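Local coordinates for putative uncharacterized protein gbs1889 (Streptococcus agalactiae, PDB 3ANJ) that hydrolyses unsaturated chondroitin, hyaluronan and heparin disaccharides, releasing the unsaturated uronic acid and preferring sulfated glycosaminoglycans over unsulfated ones, at residues K3-K8 with S206-V211; L40-D45 with N350-G355; L111-L116 with D145-R150; E127-G132 with D393-W398. All coordinates share one frame; numbering follows the deposited sequence.

Contact 1. Residues K3-K8 with S206-V211; sequences KIKPVK and SANNVV
With CG of Asn208 lying beside its own backbone N (chi1 -69°), the amide reaches across to Lys3 and Lys5, while Lys5, whose CG sits between N and C, runs extended past it in the opposite direction. The contact fastens the N-terminal arm, 3-8, to the C-terminal part of helix 193-210 in the alpha6/alpha6-barrel. Asn208 holds the arm's backbone at two points. Its ND2 donates to Lys3 O at 2.9 Å, a bond in both the carbonyl plane and the amide plane and nearly straight at N-H...O 167°. Its OD1 takes the N-H of Lys5 at 2.8 Å from N to O, but this donor stands above the carbonyl plane, by 39°. One amide thus serves an acceptor and a donor on either side of Ile4, fixing the rotation of its own flat group; CG2 of Ile4 approaches Asn208 OD1 at 3.8 Å. Further along, Val7 and Leu271 of helix 266-281 touch, and CG1 of Val7 meets CG2 of Val211 at 4.0 Å, the two side chains crossing at about a right angle. At the far end of its extended chain, Lys5 NZ makes a weak hydrogen bond to Val211 O, 2.8 Å away.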
loop_
_atom_site.group_PDB
_atom_site.type_symbol
_atom_site.label_atom_id
_atom_site.label_comp_id
_atom_site.label_asym_id
_atom_site.label_seq_id
_atom_site.Cartn_x
_atom_site.Cartn_y
_atom_site.Cartn_z
ATOM N N LYS A 3 -24.568 6.707 -1.778
ATOM C CA LYS A 3 -24.525 5.750 -2.881
ATOM C C LYS A 3 -23.245 5.798 -3.714
ATOM O O LYS A 3 -22.715 6.873 -4.016
ATOM C CB LYS A 3 -25.760 5.892 -3.772
ATOM C CG LYS A 3 -26.996 5.216 -3.200
ATOM C CD LYS A 3 -28.238 5.554 -4.006
ATOM C CE LYS A 3 -29.466 4.853 -3.446
ATOM N NZ LYS A 3 -30.684 5.217 -4.223
ATOM N N ILE A 4 -22.758 4.612 -4.063
ATOM C CA ILE A 4 -21.606 4.452 -4.940
ATOM C C ILE A 4 -22.130 4.241 -6.355
ATOM O O ILE A 4 -23.044 3.441 -6.567
ATOM C CB ILE A 4 -20.717 3.249 -4.516
ATOM C CG1 ILE A 4 -20.216 3.431 -3.075
ATOM C CG2 ILE A 4 -19.546 3.069 -5.485
ATOM C CD1 ILE A 4 -19.297 2.321 -2.571
ATOM N N LYS A 5 -21.560 4.963 -7.316
ATOM C CA LYS A 5 -21.992 4.841 -8.709
ATOM C C LYS A 5 -21.791 3.415 -9.227
ATOM O O LYS A 5 -20.833 2.746 -8.824
ATOM C CB LYS A 5 -21.281 5.859 -9.609
ATOM C CG LYS A 5 -19.807 5.612 -9.847
ATOM C CD LYS A 5 -19.356 6.349 -11.091
ATOM C CE LYS A 5 -17.853 6.347 -11.204
ATOM N NZ LYS A 5 -17.384 6.843 -12.532
ATOM N N PRO A 6 -22.707 2.941 -10.100
ATOM C CA PRO A 6 -22.589 1.590 -10.642
ATOM C C PRO A 6 -21.329 1.430 -11.483
ATOM O O PRO A 6 -20.973 2.321 -12.260
ATOM C CB PRO A 6 -23.842 1.446 -11.515
ATOM C CG PRO A 6 -24.805 2.438 -10.962
ATOM C CD PRO A 6 -23.949 3.596 -10.552
ATOM N N VAL A 7 -20.643 0.312 -11.287
ATOM C CA VAL A 7 -19.470 -0.032 -12.077
ATOM C C VAL A 7 -19.685 -1.404 -12.699
ATOM O O VAL A 7 -20.462 -2.208 -12.181
ATOM C CB VAL A 7 -18.156 -0.017 -11.239
ATOM C CG1 VAL A 7 -17.862 1.385 -10.720
ATOM C CG2 VAL A 7 -18.213 -1.022 -10.082
ATOM N N LYS A 8 -19.014 -1.656 -13.821
ATOM C CA LYS A 8 -19.040 -2.973 -14.441
ATOM C C LYS A 8 -18.148 -3.932 -13.658
ATOM O O LYS A 8 -16.953 -3.685 -13.486
ATOM C CB LYS A 8 -18.601 -2.899 -15.910
ATOM C CG LYS A 8 -18.638 -4.242 -16.632
ATOM C CD LYS A 8 -18.184 -4.125 -18.079
ATOM C CE LYS A 8 -17.966 -5.510 -18.685
ATOM N NZ LYS A 8 -17.921 -5.468 -20.175
ATOM N N SER A 206 -14.113 10.145 -3.343
ATOM C CA SER A 206 -13.040 9.474 -4.072
ATOM C C SER A 206 -13.568 8.331 -4.935
ATOM O O SER A 206 -13.192 8.209 -6.100
ATOM C CB SER A 206 -11.965 8.963 -3.104
ATOM O OG SER A 206 -11.480 10.016 -2.285
ATOM N N ALA A 207 -14.441 7.501 -4.366
ATOM C CA ALA A 207 -14.993 6.349 -5.078
ATOM C C ALA A 207 -15.822 6.755 -6.297
ATOM O O ALA A 207 -15.702 6.153 -7.365
ATOM C CB ALA A 207 -15.828 5.473 -4.134
ATOM N N ASN A 208 -16.663 7.771 -6.137
ATOM C CA ASN A 208 -17.519 8.209 -7.235
ATOM C C ASN A 208 -16.803 9.049 -8.301
ATOM O O ASN A 208 -17.302 9.187 -9.417
ATOM C CB ASN A 208 -18.763 8.925 -6.700
ATOM C CG ASN A 208 -19.718 7.975 -5.992
ATOM O OD1 ASN A 208 -19.706 6.769 -6.239
ATOM N ND2 ASN A 208 -20.554 8.518 -5.110
ATOM N N ASN A 209 -15.637 9.592 -7.955
ATOM C CA ASN A 209 -14.894 10.477 -8.857
ATOM C C ASN A 209 -13.586 9.922 -9.414
ATOM O O ASN A 209 -13.135 10.358 -10.477
ATOM C CB ASN A 209 -14.638 11.833 -8.190
ATOM C CG ASN A 209 -15.897 12.668 -8.069
ATOM O OD1 ASN A 209 -16.551 12.970 -9.069
ATOM N ND2 ASN A 209 -16.244 13.046 -6.844
ATOM N N VAL A 210 -12.974 8.973 -8.709
ATOM C CA VAL A 210 -11.644 8.493 -9.094
ATOM C C VAL A 210 -11.636 7.062 -9.662
ATOM O O VAL A 210 -10.597 6.574 -10.103
ATOM C CB VAL A 210 -10.597 8.648 -7.944
ATOM C CG1 VAL A 210 -9.207 8.590 -8.504
ATOM C CG2 VAL A 210 -10.770 9.981 -7.218
ATOM N N VAL A 211 -12.784 6.392 -9.645
ATOM C CA VAL A 211 -12.921 5.121 -10.363
ATOM C C VAL A 211 -13.917 5.228 -11.525
ATOM O O VAL A 211 -14.986 5.828 -11.392
ATOM C CB VAL A 211 -13.132 3.857 -9.427
ATOM C CG1 VAL A 211 -13.056 4.206 -7.927
ATOM C CG2 VAL A 211 -14.386 3.066 -9.774
#

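Contact 2. Residues L40-D45 with N350-G355; sequences LYINID and NELIAG
A single side-chain oxygen, Asn43 OD1, receives the contact's one hydrogen bond between the segments, and it does so off the carbonyl plane: Gly355 N lies 2.9 Å from OD1, with the donor 35° above that plane. The N-H...O angle of 153° still makes it a fair bond. CG of Asn43 stands beside its own backbone N (chi1 -74°), which carries the amide off the helix toward the loop. Outside the two segments, OD1 also accepts from Gln39 NE2 and ND2 donates to Arg356 O, so both ends of the buried amide are satisfied and its rotation is fixed. In this way helix 26-47 of the alpha6/alpha6-barrel is joined to the loop that follows helix 329-347. Next to the polar link, Ile42 offers two separate branches to the same loop. CG2 rests on the backbone of Ala354, 3.6 Å from its CA, and CD1 reaches CB of Leu352 at 3.8 Å, with the Ile42 and Leu352 side chains crossing at about a right angle. The loop makes an inverse gamma turn about Leu352, the residue whose CB meets Ile42 CD1. Gly355 takes a backbone conformation with positive phi, and its backbone is also hydrogen-bonded to Tyr61.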
loop_
_atom_site.group_PDB
_atom_site.type_symbol
_atom_site.label_atom_id
_atom_site.label_comp_id
_atom_site.label_asym_id
_atom_site.label_seq_id
_atom_site.Cartn_x
_atom_site.Cartn_y
_atom_site.Cartn_z
ATOM N N LEU A 40 16.853 -6.548 5.909
ATOM C CA LEU A 40 16.428 -5.483 6.816
ATOM C C LEU A 40 17.502 -5.186 7.875
ATOM O O LEU A 40 17.858 -4.026 8.098
ATOM C CB LEU A 40 15.110 -5.881 7.487
ATOM C CG LEU A 40 13.918 -4.929 7.404
ATOM C CD1 LEU A 40 13.837 -4.259 6.040
ATOM C CD2 LEU A 40 12.627 -5.683 7.717
ATOM N N TYR A 41 18.020 -6.240 8.506
ATOM C CA TYR A 41 19.079 -6.111 9.523
ATOM C C TYR A 41 20.387 -5.548 8.953
ATOM O O TYR A 41 21.080 -4.777 9.618
ATOM C CB TYR A 41 19.327 -7.443 10.231
ATOM C CG TYR A 41 18.379 -7.700 11.383
ATOM C CD1 TYR A 41 17.057 -8.078 11.152
ATOM C CD2 TYR A 41 18.800 -7.559 12.704
ATOM C CE1 TYR A 41 16.177 -8.311 12.202
ATOM C CE2 TYR A 41 17.925 -7.791 13.768
ATOM C CZ TYR A 41 16.617 -8.169 13.506
ATOM O OH TYR A 41 15.741 -8.409 14.538
ATOM N N ILE A 42 20.701 -5.929 7.717
ATOM C CA ILE A 42 21.821 -5.349 6.978
ATOM C C ILE A 42 21.576 -3.853 6.728
ATOM O O ILE A 42 22.475 -3.027 6.913
ATOM C CB ILE A 42 22.073 -6.113 5.651
ATOM C CG1 ILE A 42 22.645 -7.506 5.941
ATOM C CG2 ILE A 42 23.022 -5.333 4.742
ATOM C CD1 ILE A 42 22.511 -8.506 4.785
ATOM N N ASN A 43 20.346 -3.512 6.344
ATOM C CA ASN A 43 19.976 -2.124 6.057
ATOM C C ASN A 43 19.876 -1.227 7.289
ATOM O O ASN A 43 19.967 -0.003 7.177
ATOM C CB ASN A 43 18.684 -2.058 5.235
ATOM C CG ASN A 43 18.889 -2.457 3.779
ATOM O OD1 ASN A 43 20.008 -2.749 3.345
ATOM N ND2 ASN A 43 17.804 -2.466 3.013
ATOM N N ILE A 44 19.693 -1.836 8.459
ATOM C CA ILE A 44 19.691 -1.097 9.718
ATOM C C ILE A 44 21.045 -0.411 9.926
ATOM O O ILE A 44 21.102 0.750 10.325
ATOM C CB ILE A 44 19.339 -2.009 10.917
ATOM C CG1 ILE A 44 17.824 -2.225 10.988
ATOM C CG2 ILE A 44 19.848 -1.412 12.233
ATOM C CD1 ILE A 44 17.409 -3.373 11.882
ATOM N N ASP A 45 22.123 -1.128 9.620
ATOM C CA ASP A 45 23.478 -0.578 9.715
ATOM C C ASP A 45 23.804 0.366 8.560
ATOM O O ASP A 45 24.754 1.142 8.634
ATOM C CB ASP A 45 24.508 -1.704 9.801
ATOM C CG ASP A 45 24.459 -2.437 11.131
ATOM O OD1 ASP A 45 24.020 -1.832 12.131
ATOM O OD2 ASP A 45 24.861 -3.616 11.175
ATOM N N ASN A 350 17.506 -11.596 -3.597
ATOM C CA ASN A 350 18.411 -12.694 -3.245
ATOM C C ASN A 350 19.851 -12.261 -2.949
ATOM O O ASN A 350 20.640 -13.046 -2.415
ATOM C CB ASN A 350 18.399 -13.768 -4.342
ATOM C CG ASN A 350 17.120 -14.579 -4.350
ATOM O OD1 ASN A 350 16.612 -14.967 -3.297
ATOM N ND2 ASN A 350 16.595 -14.846 -5.539
ATOM N N GLU A 351 20.191 -11.019 -3.291
ATOM C CA GLU A 351 21.521 -10.476 -3.005
ATOM C C GLU A 351 21.511 -9.714 -1.682
ATOM O O GLU A 351 20.948 -8.622 -1.593
ATOM C CB GLU A 351 21.995 -9.554 -4.136
ATOM C CG GLU A 351 21.951 -10.168 -5.532
ATOM C CD GLU A 351 22.937 -11.305 -5.707
ATOM O OE1 GLU A 351 24.097 -11.171 -5.250
ATOM O OE2 GLU A 351 22.549 -12.334 -6.305
ATOM N N LEU A 352 22.140 -10.294 -0.662
ATOM C CA LEU A 352 22.151 -9.699 0.672
ATOM C C LEU A 352 23.298 -8.693 0.833
ATOM O O LEU A 352 24.290 -8.958 1.514
ATOM C CB LEU A 352 22.177 -10.787 1.756
ATOM C CG LEU A 352 20.960 -11.730 1.782
ATOM C CD1 LEU A 352 21.259 -13.021 2.536
ATOM C CD2 LEU A 352 19.715 -11.042 2.357
ATOM N N ILE A 353 23.129 -7.540 0.188
ATOM C CA ILE A 353 24.104 -6.448 0.173
ATOM C C ILE A 353 23.455 -5.216 0.797
ATOM O O ILE A 353 22.233 -5.045 0.715
ATOM C CB ILE A 353 24.539 -6.115 -1.286
ATOM C CG1 ILE A 353 25.160 -7.341 -1.965
ATOM C CG2 ILE A 353 25.511 -4.926 -1.334
ATOM C CD1 ILE A 353 25.084 -7.308 -3.488
ATOM N N ALA A 354 24.265 -4.360 1.417
ATOM C CA ALA A 354 23.769 -3.119 2.005
ATOM C C ALA A 354 23.052 -2.248 0.968
ATOM O O ALA A 354 23.572 -2.006 -0.124
ATOM C CB ALA A 354 24.902 -2.352 2.665
ATOM N N GLY A 355 21.842 -1.811 1.313
ATOM C CA GLY A 355 21.052 -0.936 0.449
ATOM C C GLY A 355 20.090 -1.628 -0.506
ATOM O O GLY A 355 19.296 -0.962 -1.172
#

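Contact 3. Residues L111-L116 with D145-R150; sequences LDHHDL and DKLMER
His113 and Leu147 bring the two backbones closest, 5.5 Å from CA to CA, where the loop 111-116 passes the C-terminal end of helix 134-149. No hydrogen bond crosses, and the contact is made by van der Waals packing of side chains on each other and on backbone atoms. Leu116 CD1 packs 3.6 Å from Lys146 CG and 3.8 Å from Leu147 CB, so one methyl is shared by two consecutive helix residues. The Lys146 chain leaves the backbone with CG anti to N (chi1 175°) and then bends at each later torsion, which folds NZ back to 3.5 Å from Leu111 CB. Leu147 CD1 comes to 3.4 Å from His113 O, an oxygen that also accepts from Asn179 ND2, and it lies near the edge of the His113 ring. An atom lies over each face of that ring: Arg150 O 3.8 Å above the plane on one and His114 ND1 on the other, both offset toward the rim. Asp112 OD1 grips His114 twice, taking ND1 at 2.9 Å with its syn lone pair and the backbone N with its anti lone pair; the latter bond makes an Asx turn. Packing without a hydrogen bond, only partly apolar, thus sets loop against helix, whereas the Asp112-His114 bonds and Asp115 N to Asp112 O, which shape the turn leading into the catalytic nucleophile Asp115, lie within the loop.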
loop_
_atom_site.group_PDB
_atom_site.type_symbol
_atom_site.label_atom_id
_atom_site.label_comp_id
_atom_site.label_asym_id
_atom_site.label_seq_id
_atom_site.Cartn_x
_atom_site.Cartn_y
_atom_site.Cartn_z
ATOM N N LEU A 111 5.364 18.765 4.848
ATOM C CA LEU A 111 4.114 18.022 4.958
ATOM C C LEU A 111 3.079 18.380 3.897
ATOM O O LEU A 111 2.659 19.532 3.761
ATOM C CB LEU A 111 3.535 18.116 6.375
ATOM C CG LEU A 111 4.352 17.405 7.468
ATOM C CD1 LEU A 111 3.763 17.689 8.836
ATOM C CD2 LEU A 111 4.478 15.892 7.233
ATOM N N ASP A 112 2.705 17.359 3.134
ATOM C CA ASP A 112 1.644 17.430 2.143
ATOM C C ASP A 112 0.516 16.554 2.669
ATOM O O ASP A 112 0.748 15.392 3.023
ATOM C CB ASP A 112 2.158 16.893 0.804
ATOM C CG ASP A 112 1.192 17.131 -0.336
ATOM O OD1 ASP A 112 0.035 16.660 -0.268
ATOM O OD2 ASP A 112 1.602 17.780 -1.321
ATOM N N HIS A 113 -0.696 17.104 2.727
ATOM C CA HIS A 113 -1.824 16.415 3.367
ATOM C C HIS A 113 -2.182 15.069 2.730
ATOM O O HIS A 113 -2.728 14.189 3.400
ATOM C CB HIS A 113 -3.054 17.330 3.474
ATOM C CG HIS A 113 -3.643 17.719 2.153
ATOM N ND1 HIS A 113 -4.757 17.101 1.623
ATOM C CD2 HIS A 113 -3.277 18.666 1.256
ATOM C CE1 HIS A 113 -5.051 17.650 0.458
ATOM N NE2 HIS A 113 -4.167 18.602 0.211
ATOM N N HIS A 114 -1.846 14.905 1.450
ATOM C CA HIS A 114 -2.066 13.645 0.734
ATOM C C HIS A 114 -1.193 12.494 1.252
ATOM O O HIS A 114 -1.457 11.329 0.946
ATOM C CB HIS A 114 -1.801 13.825 -0.765
ATOM C CG HIS A 114 -2.728 14.789 -1.437
ATOM N ND1 HIS A 114 -2.351 16.072 -1.773
ATOM C CD2 HIS A 114 -4.012 14.654 -1.844
ATOM C CE1 HIS A 114 -3.365 16.688 -2.354
ATOM N NE2 HIS A 114 -4.386 15.850 -2.410
ATOM N N ASP A 115 -0.154 12.825 2.017
ATOM C CA ASP A 115 0.858 11.846 2.416
ATOM C C ASP A 115 0.758 11.415 3.872
ATOM O O ASP A 115 1.436 10.476 4.285
ATOM C CB ASP A 115 2.264 12.406 2.175
ATOM C CG ASP A 115 2.509 12.788 0.727
ATOM O OD1 ASP A 115 1.898 12.178 -0.179
ATOM O OD2 ASP A 115 3.335 13.695 0.501
ATOM N N LEU A 116 -0.082 12.104 4.639
ATOM C CA LEU A 116 -0.104 11.964 6.095
ATOM C C LEU A 116 -0.437 10.562 6.594
ATOM O O LEU A 116 0.170 10.079 7.557
ATOM C CB LEU A 116 -1.046 12.998 6.718
ATOM C CG LEU A 116 -0.588 14.457 6.641
ATOM C CD1 LEU A 116 -1.699 15.373 7.102
ATOM C CD2 LEU A 116 0.677 14.690 7.470
ATOM N N ASP A 145 -5.120 15.790 12.683
ATOM C CA ASP A 145 -5.549 17.201 12.753
ATOM C C ASP A 145 -5.056 18.037 11.568
ATOM O O ASP A 145 -5.777 18.912 11.086
ATOM C CB ASP A 145 -5.105 17.848 14.072
ATOM C CG ASP A 145 -5.869 17.316 15.273
ATOM O OD1 ASP A 145 -6.969 16.757 15.092
ATOM O OD2 ASP A 145 -5.367 17.455 16.406
ATOM N N LYS A 146 -3.836 17.767 11.106
ATOM C CA LYS A 146 -3.294 18.425 9.915
ATOM C C LYS A 146 -4.099 18.039 8.671
ATOM O O LYS A 146 -4.328 18.869 7.784
ATOM C CB LYS A 146 -1.805 18.096 9.735
ATOM C CG LYS A 146 -1.170 18.636 8.449
ATOM C CD LYS A 146 -0.956 20.146 8.486
ATOM C CE LYS A 146 0.491 20.504 8.779
ATOM N NZ LYS A 146 1.319 20.535 7.534
ATOM N N LEU A 147 -4.537 16.783 8.620
ATOM C CA LEU A 147 -5.364 16.296 7.521
ATOM C C LEU A 147 -6.768 16.908 7.557
ATOM O O LEU A 147 -7.362 17.159 6.507
ATOM C CB LEU A 147 -5.423 14.760 7.518
ATOM C CG LEU A 147 -6.159 14.029 6.383
ATOM C CD1 LEU A 147 -5.670 14.466 5.005
ATOM C CD2 LEU A 147 -6.036 12.516 6.541
ATOM N N MET A 148 -7.283 17.155 8.761
ATOM C CA MET A 148 -8.609 17.758 8.927
ATOM C C MET A 148 -8.673 19.210 8.437
ATOM O O MET A 148 -9.662 19.607 7.819
ATOM C CB MET A 148 -9.082 17.661 10.379
ATOM C CG MET A 148 -9.443 16.251 10.827
ATOM S SD MET A 148 -10.950 15.611 10.068
ATOM C CE MET A 148 -12.203 16.465 11.026
ATOM N N GLU A 149 -7.626 19.989 8.709
ATOM C CA GLU A 149 -7.546 21.370 8.209
ATOM C C GLU A 149 -7.470 21.397 6.678
ATOM O O GLU A 149 -8.030 22.292 6.044
ATOM C CB GLU A 149 -6.397 22.163 8.867
ATOM C CG GLU A 149 -4.982 21.753 8.460
ATOM C CD GLU A 149 -3.887 22.512 9.207
ATOM O OE1 GLU A 149 -2.850 22.820 8.575
ATOM O OE2 GLU A 149 -4.051 22.796 10.415
ATOM N N ARG A 150 -6.779 20.405 6.107
ATOM C CA ARG A 150 -6.828 20.095 4.669
ATOM C C ARG A 150 -6.486 21.275 3.757
ATOM O O ARG A 150 -5.754 21.120 2.774
ATOM C CB ARG A 150 -8.197 19.485 4.317
ATOM C CG ARG A 150 -8.676 19.653 2.880
ATOM C CD ARG A 150 -10.179 19.390 2.773
ATOM N NE ARG A 150 -10.957 20.297 3.621
ATOM C CZ ARG A 150 -11.534 19.958 4.773
ATOM N NH1 ARG A 150 -11.448 18.716 5.235
ATOM N NH2 ARG A 150 -12.210 20.867 5.465
#

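Contact 4. Residues E127-G132 with D393-W398; sequences EYRING and DWELYW
Arg129, on helix 116-131, turns its guanidinium to the last three residues of the chain and faces the carbonyls of Leu396 and Tyr397 and one oxygen of the terminal carboxylate, Trp398 O, with a weak hydrogen bond to each. Arg129 NE is 2.8 Å from Leu396 O, but the N-H...O angle is only 119°; it also reaches Tyr397 O, at 3.5 Å, which lies near the guanidinium plane. Arg129 NH2 is 3.3 Å from Trp398 O. The chain bends at its second torsion (chi2 -69°), bringing NE to these oxygens. Glu395 OE2 lies over one guanidinium face, with the two planes 88° apart; at 4.3 Å from Arg129 NE it contributes charge attraction without an N-H aimed at it. The terminal carboxylate has a stronger partner elsewhere, since Trp398 OXT forms a salt bridge with Arg261 NH2. Beside this polar group, Ile130 CD1 meets Tyr397 CE1 at 3.9 Å. The Tyr397 hydroxyl is hydrogen-bonded to Glu83 OE1, and Trp398 NE1 to Glu385 OE1. Trp394 CZ2 covers the centre of one Tyr397 ring face. These contacts add helix 116-131 to the helices that hold the C-terminal tail in the alpha6/alpha6-barrel, where the Trp398 side chain stands about 7 Å from that of substrate-binding Trp251.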
loop_
_atom_site.group_PDB
_atom_site.type_symbol
_atom_site.label_atom_id
_atom_site.label_comp_id
_atom_site.label_asym_id
_atom_site.label_seq_id
_atom_site.Cartn_x
_atom_site.Cartn_y
_atom_site.Cartn_z
ATOM N N GLU A 127 3.143 1.730 16.087
ATOM C CA GLU A 127 3.636 1.521 17.455
ATOM C C GLU A 127 2.511 1.547 18.486
ATOM O O GLU A 127 2.515 0.742 19.423
ATOM C CB GLU A 127 4.731 2.501 17.863
ATOM C CG GLU A 127 5.277 2.141 19.251
ATOM C CD GLU A 127 6.511 2.907 19.663
ATOM O OE1 GLU A 127 7.240 2.377 20.532
ATOM O OE2 GLU A 127 6.746 4.017 19.135
ATOM N N TYR A 128 1.559 2.463 18.317
ATOM C CA TYR A 128 0.409 2.504 19.219
ATOM C C TYR A 128 -0.333 1.161 19.253
ATOM O O TYR A 128 -0.680 0.678 20.332
ATOM C CB TYR A 128 -0.545 3.661 18.903
ATOM C CG TYR A 128 -1.614 3.832 19.968
ATOM C CD1 TYR A 128 -2.925 3.404 19.749
ATOM C CD2 TYR A 128 -1.301 4.387 21.215
ATOM C CE1 TYR A 128 -3.897 3.536 20.734
ATOM C CE2 TYR A 128 -2.270 4.529 22.202
ATOM C CZ TYR A 128 -3.561 4.102 21.958
ATOM O OH TYR A 128 -4.518 4.248 22.942
ATOM N N ARG A 129 -0.548 0.557 18.081
ATOM C CA ARG A 129 -1.161 -0.779 17.979
ATOM C C ARG A 129 -0.370 -1.824 18.738
ATOM O O ARG A 129 -0.939 -2.754 19.308
ATOM C CB ARG A 129 -1.232 -1.257 16.522
ATOM C CG ARG A 129 -2.077 -0.436 15.607
ATOM C CD ARG A 129 -3.553 -0.557 15.921
ATOM N NE ARG A 129 -4.300 0.065 14.842
ATOM C CZ ARG A 129 -5.454 0.702 14.979
ATOM N NH1 ARG A 129 -6.027 0.821 16.170
ATOM N NH2 ARG A 129 -6.027 1.229 13.909
ATOM N N ILE A 130 0.949 -1.671 18.713
ATOM C CA ILE A 130 1.854 -2.674 19.248
ATOM C C ILE A 130 2.025 -2.556 20.768
ATOM O O ILE A 130 1.845 -3.540 21.484
ATOM C CB ILE A 130 3.211 -2.679 18.478
ATOM C CG1 ILE A 130 2.992 -3.202 17.048
ATOM C CG2 ILE A 130 4.255 -3.534 19.202
ATOM C CD1 ILE A 130 4.111 -2.886 16.059
ATOM N N ASN A 131 2.339 -1.360 21.263
ATOM C CA ASN A 131 2.631 -1.199 22.699
ATOM C C ASN A 131 1.933 -0.036 23.406
ATOM O O ASN A 131 2.144 0.184 24.595
ATOM C CB ASN A 131 4.151 -1.174 22.953
ATOM C CG ASN A 131 4.868 -0.071 22.180
ATOM O OD1 ASN A 131 6.022 -0.230 21.790
ATOM N ND2 ASN A 131 4.197 1.051 21.973
ATOM N N GLY A 132 1.111 0.705 22.668
ATOM C CA GLY A 132 0.341 1.817 23.232
ATOM C C GLY A 132 1.120 3.090 23.536
ATOM O O GLY A 132 0.640 3.941 24.283
ATOM N N ASP A 393 -1.995 -13.909 12.867
ATOM C CA ASP A 393 -3.191 -13.090 12.984
ATOM C C ASP A 393 -2.734 -11.659 13.274
ATOM O O ASP A 393 -2.516 -11.278 14.421
ATOM C CB ASP A 393 -4.104 -13.641 14.085
ATOM C CG ASP A 393 -5.315 -12.755 14.352
ATOM O OD1 ASP A 393 -5.809 -12.787 15.491
ATOM O OD2 ASP A 393 -5.769 -12.028 13.438
ATOM N N TRP A 394 -2.566 -10.880 12.209
ATOM C CA TRP A 394 -1.965 -9.559 12.314
ATOM C C TRP A 394 -2.993 -8.465 12.620
ATOM O O TRP A 394 -3.976 -8.309 11.894
ATOM C CB TRP A 394 -1.183 -9.233 11.035
ATOM C CG TRP A 394 -0.525 -7.880 11.062
ATOM C CD1 TRP A 394 0.440 -7.452 11.936
ATOM C CD2 TRP A 394 -0.790 -6.780 10.187
ATOM N NE1 TRP A 394 0.789 -6.156 11.658
ATOM C CE2 TRP A 394 0.051 -5.715 10.590
ATOM C CE3 TRP A 394 -1.659 -6.584 9.105
ATOM C CZ2 TRP A 394 0.061 -4.478 9.937
ATOM C CZ3 TRP A 394 -1.654 -5.353 8.458
ATOM C CH2 TRP A 394 -0.798 -4.313 8.880
ATOM N N GLU A 395 -2.763 -7.723 13.705
ATOM C CA GLU A 395 -3.575 -6.551 14.026
ATOM C C GLU A 395 -3.118 -5.367 13.173
ATOM O O GLU A 395 -1.959 -4.949 13.249
ATOM C CB GLU A 395 -3.495 -6.218 15.530
ATOM C CG GLU A 395 -4.145 -4.890 15.953
ATOM C CD GLU A 395 -5.658 -4.816 15.735
ATOM O OE1 GLU A 395 -6.326 -5.864 15.583
ATOM O OE2 GLU A 395 -6.191 -3.683 15.732
ATOM N N LEU A 396 -4.041 -4.833 12.373
ATOM C CA LEU A 396 -3.721 -3.796 11.383
ATOM C C LEU A 396 -3.238 -2.476 11.981
ATOM O O LEU A 396 -3.842 -1.952 12.921
ATOM C CB LEU A 396 -4.934 -3.512 10.488
ATOM C CG LEU A 396 -5.091 -4.278 9.170
ATOM C CD1 LEU A 396 -5.268 -5.770 9.404
ATOM C CD2 LEU A 396 -6.284 -3.715 8.416
ATOM N N TYR A 397 -2.162 -1.939 11.408
ATOM C CA TYR A 397 -1.752 -0.566 11.690
ATOM C C TYR A 397 -2.810 0.378 11.126
ATOM O O TYR A 397 -3.200 1.344 11.789
ATOM C CB TYR A 397 -0.370 -0.249 11.082
ATOM C CG TYR A 397 0.733 -1.230 11.434
ATOM C CD1 TYR A 397 0.693 -1.964 12.619
ATOM C CD2 TYR A 397 1.833 -1.406 10.587
ATOM C CE1 TYR A 397 1.695 -2.858 12.948
ATOM C CE2 TYR A 397 2.852 -2.301 10.908
ATOM C CZ TYR A 397 2.771 -3.025 12.096
ATOM O OH TYR A 397 3.757 -3.922 12.441
ATOM N N TRP A 398 -3.281 0.061 9.914
ATOM C CA TRP A 398 -4.293 0.841 9.193
ATOM C C TRP A 398 -5.626 0.880 9.933
ATOM O O TRP A 398 -5.906 0.037 10.784
ATOM C CB TRP A 398 -4.497 0.276 7.772
ATOM C CG TRP A 398 -3.207 0.083 7.030
ATOM C CD1 TRP A 398 -2.532 -1.091 6.853
ATOM C CD2 TRP A 398 -2.422 1.098 6.391
ATOM N NE1 TRP A 398 -1.380 -0.871 6.139
ATOM C CE2 TRP A 398 -1.286 0.462 5.843
ATOM C CE3 TRP A 398 -2.572 2.480 6.221
ATOM C CZ2 TRP A 398 -0.303 1.161 5.147
ATOM C CZ3 TRP A 398 -1.589 3.176 5.527
ATOM C CH2 TRP A 398 -0.473 2.518 4.997
ATOM O OXT TRP A 398 -6.454 1.763 9.691
#

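Overall arrangement
The four contacts are distributed over one alpha6/alpha6-barrel. Contacts 1 and 2 stand on opposite sides of the chain's centre, their own centres 42 Å apart, and both attach a loop to a helix. Contacts 3 and 4 are nearer neighbours: their centres are 22 Å apart and their nearest atoms about 7 Å, and they involve the successive helices 134-149 and 116-131. Along the sequence, contact 3 is the most local and falls within the spans of contacts 1 and 2, which cross each other; contact 4 crosses each of the other three. The N-terminal arm and the C-terminal tail are thus fixed to different helices, while contact 3 includes the nucleophile Asp115.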